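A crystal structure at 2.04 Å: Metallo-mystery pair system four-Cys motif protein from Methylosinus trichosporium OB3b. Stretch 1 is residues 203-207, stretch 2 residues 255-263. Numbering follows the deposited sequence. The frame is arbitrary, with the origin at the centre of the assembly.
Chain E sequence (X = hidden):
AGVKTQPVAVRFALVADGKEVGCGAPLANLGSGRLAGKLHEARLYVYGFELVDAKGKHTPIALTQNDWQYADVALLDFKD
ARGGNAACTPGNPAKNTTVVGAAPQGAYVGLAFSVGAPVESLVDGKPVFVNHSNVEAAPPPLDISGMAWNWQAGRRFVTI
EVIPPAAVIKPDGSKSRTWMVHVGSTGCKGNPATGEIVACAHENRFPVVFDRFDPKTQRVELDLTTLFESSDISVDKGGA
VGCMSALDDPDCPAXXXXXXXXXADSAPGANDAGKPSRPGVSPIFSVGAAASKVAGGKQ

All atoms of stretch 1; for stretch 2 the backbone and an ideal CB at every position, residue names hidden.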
ATOM      1  N   GLU E 203     -26.897  -0.617   6.691  1.00 53.09           N
ATOM      2  CA  GLU E 203     -25.756  -1.298   7.295  1.00 53.16           C
ATOM      3  C   GLU E 203     -24.795  -1.829   6.237  1.00 48.32           C
ATOM      4  O   GLU E 203     -23.572  -1.736   6.402  1.00 49.11           O
ATOM      5  CB  GLU E 203     -26.243  -2.430   8.199  1.00 58.34           C
ATOM      6  CG  GLU E 203     -27.165  -1.970   9.320  1.00 66.50           C
ATOM      7  CD  GLU E 203     -27.639  -3.113  10.198  1.00 77.54           C
ATOM      8  OE1 GLU E 203     -26.874  -4.084  10.380  1.00 79.27           O
ATOM      9  OE2 GLU E 203     -28.777  -3.040  10.707  1.00 78.48           O
ATOM     10  N   ASN E 204     -25.326  -2.402   5.157  1.00 47.65           N
ATOM     11  CA  ASN E 204     -24.548  -2.901   4.022  1.00 46.03           C
ATOM     12  C   ASN E 204     -23.610  -4.046   4.401  1.00 38.44           C
ATOM     13  O   ASN E 204     -22.625  -4.301   3.701  1.00 38.19           O
ATOM     14  CB  ASN E 204     -23.760  -1.772   3.347  1.00 45.08           C
ATOM     15  CG  ASN E 204     -24.661  -0.775   2.648  1.00 45.53           C
ATOM     16  OD1 ASN E 204     -25.738  -1.127   2.170  1.00 47.70           O
ATOM     17  ND2 ASN E 204     -24.225   0.478   2.583  1.00 42.83           N
ATOM     18  N   ARG E 205     -23.891  -4.737   5.500  1.00 39.72           N
ATOM     19  CA  ARG E 205     -23.264  -6.018   5.786  1.00 36.99           C
ATOM     20  C   ARG E 205     -24.176  -7.132   5.287  1.00 41.81           C
ATOM     21  O   ARG E 205     -25.392  -6.957   5.180  1.00 44.95           O
ATOM     22  CB  ARG E 205     -23.002  -6.182   7.285  1.00 40.44           C
ATOM     23  CG  ARG E 205     -21.945  -5.243   7.848  1.00 34.09           C
ATOM     24  CD  ARG E 205     -21.878  -5.327   9.367  1.00 36.23           C
ATOM     25  NE  ARG E 205     -23.002  -4.645  10.005  1.00 46.68           N
ATOM     26  CZ  ARG E 205     -22.963  -3.392  10.446  1.00 46.35           C
ATOM     27  NH1 ARG E 205     -21.854  -2.676  10.320  1.00 51.74           N
ATOM     28  NH2 ARG E 205     -24.034  -2.852  11.012  1.00 46.82           N
ATOM     29  N   PHE E 206     -23.584  -8.280   4.969  1.00 36.35           N
ATOM     30  CA  PHE E 206     -24.399  -9.386   4.488  1.00 40.81           C
ATOM     31  C   PHE E 206     -23.752 -10.709   4.858  1.00 41.53           C
ATOM     32  O   PHE E 206     -22.519 -10.809   4.899  1.00 36.04           O
ATOM     33  CB  PHE E 206     -24.630  -9.314   2.969  1.00 37.65           C
ATOM     34  CG  PHE E 206     -23.371  -9.193   2.154  1.00 38.17           C
ATOM     35  CD1 PHE E 206     -22.833  -7.950   1.866  1.00 35.85           C
ATOM     36  CD2 PHE E 206     -22.746 -10.322   1.648  1.00 42.50           C
ATOM     37  CE1 PHE E 206     -21.682  -7.836   1.104  1.00 34.01           C
ATOM     38  CE2 PHE E 206     -21.597 -10.214   0.886  1.00 35.89           C
ATOM     39  CZ  PHE E 206     -21.064  -8.969   0.614  1.00 33.36           C
ATOM     40  N   PRO E 207     -24.550 -11.732   5.144  1.00 34.93           N
ATOM     41  CA  PRO E 207     -23.995 -13.058   5.423  1.00 36.51           C
ATOM     42  C   PRO E 207     -23.737 -13.844   4.146  1.00 41.98           C
ATOM     43  O   PRO E 207     -24.281 -13.558   3.078  1.00 40.61           O
ATOM     44  CB  PRO E 207     -25.091 -13.722   6.262  1.00 36.03           C
ATOM     45  CG  PRO E 207     -26.352 -13.095   5.759  1.00 34.67           C
ATOM     46  CD  PRO E 207     -26.000 -11.672   5.403  1.00 30.42           C
ATOM     47  N   UNK E 255     -23.012  -2.698  -8.746  1.00 42.81           N
ATOM     48  CA  UNK E 255     -22.101  -3.291  -7.771  1.00 48.97           C
ATOM     49  C   UNK E 255     -22.881  -3.953  -6.644  1.00 42.89           C
ATOM     50  O   UNK E 255     -22.605  -5.097  -6.264  1.00 44.61           O
ATOM     51  CB  UNK E 255     -21.152  -2.232  -7.207  1.00 48.97           C
ATOM     52  N   UNK E 256     -23.871  -3.247  -6.092  1.00 34.16           N
ATOM     53  CA  UNK E 256     -24.631  -3.796  -4.974  1.00 43.28           C
ATOM     54  C   UNK E 256     -25.442  -5.017  -5.393  1.00 47.68           C
ATOM     55  O   UNK E 256     -25.690  -5.903  -4.567  1.00 47.40           O
ATOM     56  CB  UNK E 256     -25.559  -2.728  -4.391  1.00 43.28           C
ATOM     57  N   UNK E 257     -25.856  -5.085  -6.659  1.00 48.72           N
ATOM     58  CA  UNK E 257     -26.459  -6.312  -7.168  1.00 43.71           C
ATOM     59  C   UNK E 257     -25.449  -7.452  -7.160  1.00 46.18           C
ATOM     60  O   UNK E 257     -25.764  -8.574  -6.745  1.00 38.55           O
ATOM     61  CB  UNK E 257     -27.003  -6.096  -8.582  1.00 43.71           C
ATOM     62  N   UNK E 258     -24.222  -7.176  -7.610  1.00 42.83           N
ATOM     63  CA  UNK E 258     -23.175  -8.190  -7.571  1.00 36.06           C
ATOM     64  C   UNK E 258     -22.805  -8.560  -6.140  1.00 34.99           C
ATOM     65  O   UNK E 258     -22.348  -9.682  -5.889  1.00 36.38           O
ATOM     66  CB  UNK E 258     -21.935  -7.698  -8.320  1.00 36.06           C
ATOM     67  N   UNK E 259     -22.990  -7.639  -5.195  1.00 40.61           N
ATOM     68  CA  UNK E 259     -22.746  -7.949  -3.793  1.00 45.87           C
ATOM     69  C   UNK E 259     -23.891  -8.736  -3.174  1.00 44.96           C
ATOM     70  O   UNK E 259     -23.677  -9.474  -2.207  1.00 43.90           O
ATOM     71  CB  UNK E 259     -22.517  -6.659  -3.002  1.00 45.87           C
ATOM     72  N   UNK E 260     -25.100  -8.592  -3.707  1.00 45.38           N
ATOM     73  CA  UNK E 260     -26.272  -9.167  -3.085  1.00 50.52           C
ATOM     74  C   UNK E 260     -26.964  -8.259  -2.098  1.00 54.26           C
ATOM     75  O   UNK E 260     -27.724  -8.747  -1.254  1.00 55.57           O
ATOM     76  CB  UNK E 260     -25.886 -10.469  -2.380  1.00 50.52           C
ATOM     77  N   UNK E 261     -26.725  -6.954  -2.173  1.00 44.52           N
ATOM     78  CA  UNK E 261     -27.309  -5.983  -1.263  1.00 43.94           C
ATOM     79  C   UNK E 261     -28.312  -5.105  -1.998  1.00 43.68           C
ATOM     80  O   UNK E 261     -28.136  -4.781  -3.175  1.00 48.26           O
ATOM     81  CB  UNK E 261     -26.218  -5.125  -0.618  1.00 43.94           C
ATOM     82  N   UNK E 262     -29.372  -4.726  -1.290  1.00 43.22           N
ATOM     83  CA  UNK E 262     -30.253  -3.666  -1.758  1.00 47.39           C
ATOM     84  C   UNK E 262     -29.565  -2.331  -1.510  1.00 45.61           C
ATOM     85  O   UNK E 262     -29.263  -1.991  -0.361  1.00 50.89           O
ATOM     86  CB  UNK E 262     -31.614  -3.724  -1.062  1.00 47.39           C
ATOM     87  N   UNK E 263     -29.297  -1.579  -2.577  1.00 41.34           N
ATOM     88  CA  UNK E 263     -28.748  -0.243  -2.388  1.00 51.63           C
ATOM     89  C   UNK E 263     -29.820   0.645  -1.771  1.00 57.33           C
ATOM     90  O   UNK E 263     -29.712   1.043  -0.606  1.00 60.05           O
ATOM     91  CB  UNK E 263     -28.248   0.341  -3.711  1.00 51.63           C
TER

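Stretch 2 opens with the end of a helix, residues 255 to 259, which begins earlier in the chain; it then leaves the helix at position 260 and passes nearest stretch 1 at position 261, whose CA is 6.7 Å from the CA of Asn 204. Stretch 1 offers it the ring of Phe 206, whose CA-to-CB bond points toward stretch 2, and the side chain of Asn 204, whose amide end comes nearer.

At position 255 the ideal CB finds nothing of stretch 1 within 5.5 Å, so this contact leaves the choice free among residues that tolerate a helix. The deposited residue is Val 255, whose carbonyl O accepts a 2.8 Å hydrogen bond from the backbone N of position 259.

Position 256 also has a CB distant from stretch 1, and its CA-to-CB bond points sideways. A short side chain would fall short of Asn 204, but a long or bulky one could reach it; a donor would suit OD1, and an aromatic ring could at least present its edge. The residue is Phe 256, with chi1 at -88°. Its CE2 lies 3.4 Å from Asn 204 OD1, which sits at the ring edge, near the ring plane, where the slightly positive C-H groups make an oxygen tolerable. This is no hydrogen bond, and OD1 has no polar partner anywhere in the model.

Positions 257 and 258 are out of reach, and stretch 1 places no demand on them; only their helical backbone limits the choice. They are Arg 257 and Ala 258.

At position 259 CA-to-CB points toward stretch 1, and the ideal CB is 4.4 Å from Phe 206 CE1. An apolar side chain is expected; leucine, isoleucine or methionine could all serve. Leu 259, in an m,t rotamer, places CD2 4.0 Å from Phe 206 CZ. Its backbone also contributes, for the carbonyl O of Leu 259 lies over one face of the Phe 206 ring, 3.8 Å from Phe 206 CE2.

Position 260 is decided by its own backbone. With phi at 90° and psi at 20° it leaves the helical region, and a CB here would be jammed against the carbonyl O of the preceding residue. Glycine is the natural answer, and Gly 260 is found. Its N makes a 3.1 Å hydrogen bond to Arg 257 O as the helix ends.

Position 261 is extended, with its CB directed toward stretch 1, 5.1 Å from Phe 206 CD1 and 4.9 Å from Asn 204 OD1. The space between invites a branched aliphatic chain, although the nearby oxygen could also accept from a polar one. Leu 261, again m,t, sets CD1 3.6 Å from Phe 206 CD1 and 3.3 Å from Asn 204 O, while CD2 comes within 3.7 Å of Arg 205 O. The backbone N of Leu 261 donates a 2.8 Å hydrogen bond to Phe 256 O, tying the loop back to the helix.

The CA-to-CB bond points sideways at position 262 and away at 263, and neither CB meets stretch 1, so many residues would do. They are Asn 262 and Leu 263.

Stretch 2, residues 255-263: VFRALGLNL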
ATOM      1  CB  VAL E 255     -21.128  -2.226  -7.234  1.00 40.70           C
ATOM      2  CG1 VAL E 255     -20.308  -2.786  -6.078  1.00 34.47           C
ATOM      3  CG2 VAL E 255     -20.223  -1.723  -8.350  1.00 34.98           C
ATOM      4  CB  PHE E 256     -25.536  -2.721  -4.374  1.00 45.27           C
ATOM      5  CG  PHE E 256     -24.868  -1.904  -3.305  1.00 48.65           C
ATOM      6  CD1 PHE E 256     -23.674  -1.249  -3.564  1.00 45.38           C
ATOM      7  CD2 PHE E 256     -25.424  -1.799  -2.041  1.00 41.24           C
ATOM      8  CE1 PHE E 256     -23.050  -0.500  -2.584  1.00 41.16           C
ATOM      9  CE2 PHE E 256     -24.805  -1.051  -1.057  1.00 49.46           C
ATOM     10  CZ  PHE E 256     -23.616  -0.401  -1.329  1.00 45.99           C
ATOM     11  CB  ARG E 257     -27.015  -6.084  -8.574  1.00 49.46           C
ATOM     12  CG  ARG E 257     -28.455  -5.593  -8.593  1.00 62.48           C
ATOM     13  CD  ARG E 257     -28.987  -5.425 -10.009  1.00 68.05           C
ATOM     14  NE  ARG E 257     -28.193  -6.153 -10.994  1.00 73.00           N
ATOM     15  CZ  ARG E 257     -27.628  -5.593 -12.058  1.00 68.48           C
ATOM     16  NH1 ARG E 257     -27.768  -4.292 -12.278  1.00 57.19           N
ATOM     17  NH2 ARG E 257     -26.922  -6.333 -12.903  1.00 64.39           N
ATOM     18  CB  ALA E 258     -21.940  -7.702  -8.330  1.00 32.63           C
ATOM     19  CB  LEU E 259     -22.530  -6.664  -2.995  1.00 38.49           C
ATOM     20  CG  LEU E 259     -21.221  -5.907  -3.204  1.00 36.32           C
ATOM     21  CD1 LEU E 259     -21.373  -4.488  -2.691  1.00 41.56           C
ATOM     22  CD2 LEU E 259     -20.077  -6.617  -2.502  1.00 32.75           C
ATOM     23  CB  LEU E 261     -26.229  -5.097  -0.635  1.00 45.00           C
ATOM     24  CG  LEU E 261     -25.410  -5.671   0.519  1.00 41.86           C
ATOM     25  CD1 LEU E 261     -24.209  -4.783   0.807  1.00 33.83           C
ATOM     26  CD2 LEU E 261     -26.277  -5.827   1.760  1.00 38.07           C
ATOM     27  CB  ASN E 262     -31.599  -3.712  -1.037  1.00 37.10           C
ATOM     28  CG  ASN E 262     -32.367  -4.991  -1.301  1.00 39.37           C
ATOM     29  OD1 ASN E 262     -32.629  -5.769  -0.384  1.00 48.58           O
ATOM     30  ND2 ASN E 262     -32.739  -5.214  -2.557  1.00 42.29           N
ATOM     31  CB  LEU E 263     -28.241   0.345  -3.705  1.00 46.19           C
ATOM     32  CG  LEU E 263     -27.752   1.794  -3.608  1.00 42.97           C
ATOM     33  CD1 LEU E 263     -26.458   1.880  -2.806  1.00 31.58           C
ATOM     34  CD2 LEU E 263     -27.566   2.394  -4.993  1.00 43.13           C
TER
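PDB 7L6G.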